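Local coordinates for protein putative nucleotidyltransferase (Sulfolobus solfataricus P2, PDB 2RFF) that probably acts as a nucleotidyltransferase, transferring a nucleotidyl group from a nucleotide to an acceptor, at residues 14-19 and 36-41. Sequence-based numbering, arbitrary orientation. Where two conformers were deposited one is given.
Sequences RMLKLA and VYIFGS
Leu16 and Ala19, one turn apart on the long helix 6-29, receive Ile38 of the central strand 33-39 between them in a small, purely apolar contact. Ile38 supplies both touching points from one branch. Its CG1 lies 4.2 Å from Leu16 CD2, and its terminal CD1 lies 4.3 Å from Ala19 CB. With chi2 at -51°, the ethyl arm is folded rather than extended, which carries CD1 toward the alanine while CG1 stays beside the leucine. On Leu16 one methyl does the touching: CD1 continues the chain anti to CA (chi2 166°), leaving CD2 turned to Ile38. The short side chain of Ala19 points toward the strand, and here helix and strand backbones come to 8.6 Å between Ala19 CA and Ile38 CA. The two side-chain approaches are ordinary van der Waals separations, and only 86 Å² is buried in total.

The helix bonds to itself, Leu18 N to Arg14 O and Ala19 N to Met15 O keeping the turn regular, whereas the strand pairs with its neighbours in the sheet, Ile38 with Val99. Just beyond the strand, Gly40 takes a positive phi of 77° and occupies the N-cap of the short helix 41-44. Gly40-Ser41 matches the Gly-Ser signature of the nucleotidyltransferase superfamily, which in relatives lies at the nucleotide site; the contact lies on the strand that leads into this turn.

Around this point, Phe101 of the antiparallel neighbour 98-103 touches Leu16, Ala19 and Ile38 alike. On the other flank, strand 53-59 contributes Ile55, which meets Ala19 and Val36, and Leu18 reaches Val82 on strand 82-88. Helix 6-29 therefore packs across strands 82-88, 53-59, 33-39 and 98-103 of the mixed sheet.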
loop_
_atom_site.group_PDB
_atom_site.type_symbol
_atom_site.label_atom_id
_atom_site.label_comp_id
_atom_site.label_asym_id
_atom_site.label_seq_id
_atom_site.Cartn_x
_atom_site.Cartn_y
_atom_site.Cartn_z
ATOM N N ARG A 14 9.807 -3.380 9.355
ATOM C CA ARG A 14 10.333 -3.986 8.151
ATOM C C ARG A 14 9.343 -3.953 6.972
ATOM O O ARG A 14 9.704 -3.625 5.841
ATOM C CB ARG A 14 10.742 -5.432 8.474
ATOM C CG ARG A 14 11.309 -6.213 7.372
ATOM C CD ARG A 14 11.855 -7.532 7.865
ATOM N NE ARG A 14 10.814 -8.400 8.433
ATOM C CZ ARG A 14 10.649 -8.768 9.723
ATOM N NH1 ARG A 14 11.442 -8.374 10.724
ATOM N NH2 ARG A 14 9.635 -9.566 10.019
HETATM N N MSE A 15 8.070 -4.203 7.257
HETATM C CA MSE A 15 7.034 -4.270 6.198
HETATM C C MSE A 15 6.693 -2.881 5.655
HETATM O O MSE A 15 6.480 -2.730 4.465
HETATM C CB MSE A 15 5.791 -5.022 6.668
HETATM C CG MSE A 15 5.991 -6.514 6.876
HETATM SE SE MSE A 15 5.384 -7.665 5.471
HETATM C CE MSE A 15 6.600 -7.226 4.077
ATOM N N LEU A 16 6.708 -1.895 6.523
ATOM C CA LEU A 16 6.460 -0.512 6.107
ATOM C C LEU A 16 7.635 -0.025 5.250
ATOM O O LEU A 16 7.433 0.674 4.258
ATOM C CB LEU A 16 6.198 0.409 7.304
ATOM C CG LEU A 16 4.858 0.220 8.002
ATOM C CD1 LEU A 16 4.808 0.916 9.372
ATOM C CD2 LEU A 16 3.616 0.654 7.157
ATOM N N LYS A 17 8.862 -0.420 5.613
ATOM C CA LYS A 17 10.021 -0.037 4.826
ATOM C C LYS A 17 10.008 -0.707 3.427
ATOM O O LYS A 17 10.358 -0.060 2.447
ATOM C CB LYS A 17 11.292 -0.242 5.626
ATOM C CG LYS A 17 11.419 0.762 6.799
ATOM C CD LYS A 17 12.671 0.493 7.663
ATOM C CE LYS A 17 12.841 1.440 8.857
ATOM N NZ LYS A 17 14.024 0.992 9.700
ATOM N N LEU A 18 9.584 -1.974 3.333
ATOM C CA LEU A 18 9.425 -2.633 2.053
ATOM C C LEU A 18 8.347 -1.934 1.212
ATOM O O LEU A 18 8.583 -1.692 0.026
ATOM C CB LEU A 18 9.071 -4.094 2.209
ATOM C CG LEU A 18 8.754 -4.886 0.938
ATOM C CD1 LEU A 18 9.882 -4.812 -0.093
ATOM C CD2 LEU A 18 8.356 -6.286 1.300
ATOM N N ALA A 19 7.177 -1.593 1.808
ATOM C CA ALA A 19 6.101 -0.871 1.127
ATOM C C ALA A 19 6.636 0.472 0.610
ATOM O O ALA A 19 6.324 0.850 -0.527
ATOM C CB ALA A 19 4.942 -0.681 2.024
ATOM N N VAL A 36 -1.325 6.231 -1.952
ATOM C CA VAL A 36 -1.158 4.834 -1.575
ATOM C C VAL A 36 -1.639 4.696 -0.142
ATOM O O VAL A 36 -1.322 5.530 0.715
ATOM C CB VAL A 36 0.284 4.327 -1.719
ATOM C CG1 VAL A 36 0.499 2.863 -1.192
ATOM C CG2 VAL A 36 0.730 4.424 -3.151
ATOM N N TYR A 37 -2.367 3.623 0.107
ATOM C CA TYR A 37 -2.829 3.288 1.443
ATOM C C TYR A 37 -2.284 1.903 1.834
ATOM O O TYR A 37 -2.030 1.033 0.976
ATOM C CB TYR A 37 -4.357 3.271 1.507
ATOM C CG TYR A 37 -5.025 4.592 1.262
ATOM C CD1 TYR A 37 -5.211 5.072 -0.034
ATOM C CD2 TYR A 37 -5.469 5.386 2.331
ATOM C CE1 TYR A 37 -5.902 6.303 -0.269
ATOM C CE2 TYR A 37 -6.125 6.605 2.099
ATOM C CZ TYR A 37 -6.276 7.064 0.786
ATOM O OH TYR A 37 -6.904 8.233 0.482
ATOM N N ILE A 38 -2.123 1.725 3.144
ATOM C CA ILE A 38 -1.968 0.409 3.737
ATOM C C ILE A 38 -3.383 0.000 4.198
ATOM O O ILE A 38 -4.124 0.814 4.786
ATOM C CB ILE A 38 -0.997 0.384 4.931
ATOM C CG1 ILE A 38 0.346 0.983 4.532
ATOM C CG2 ILE A 38 -0.884 -1.055 5.486
ATOM C CD1 ILE A 38 0.970 0.405 3.262
ATOM N N PHE A 39 -3.820 -1.195 3.825
ATOM C CA PHE A 39 -5.067 -1.760 4.297
ATOM C C PHE A 39 -4.781 -3.090 4.967
ATOM O O PHE A 39 -3.617 -3.461 5.156
ATOM C CB PHE A 39 -6.137 -1.825 3.182
ATOM C CG PHE A 39 -5.881 -2.838 2.072
ATOM C CD1 PHE A 39 -5.084 -2.523 0.993
ATOM C CD2 PHE A 39 -6.544 -4.054 2.062
ATOM C CE1 PHE A 39 -4.868 -3.461 -0.053
ATOM C CE2 PHE A 39 -6.376 -4.969 1.014
ATOM C CZ PHE A 39 -5.534 -4.682 -0.038
ATOM N N GLY A 40 -5.835 -3.752 5.412
ATOM C CA GLY A 40 -5.696 -5.044 6.048
ATOM C C GLY A 40 -5.197 -4.961 7.474
ATOM O O GLY A 40 -5.234 -3.913 8.102
ATOM N N SER A 41 -4.693 -6.084 7.981
ATOM C CA SER A 41 -4.366 -6.195 9.419
ATOM C C SER A 41 -3.288 -5.261 9.901
ATOM O O SER A 41 -3.327 -4.847 11.061
ATOM C CB SER A 41 -4.028 -7.628 9.807
ATOM O OG SER A 41 -2.895 -8.072 9.139
#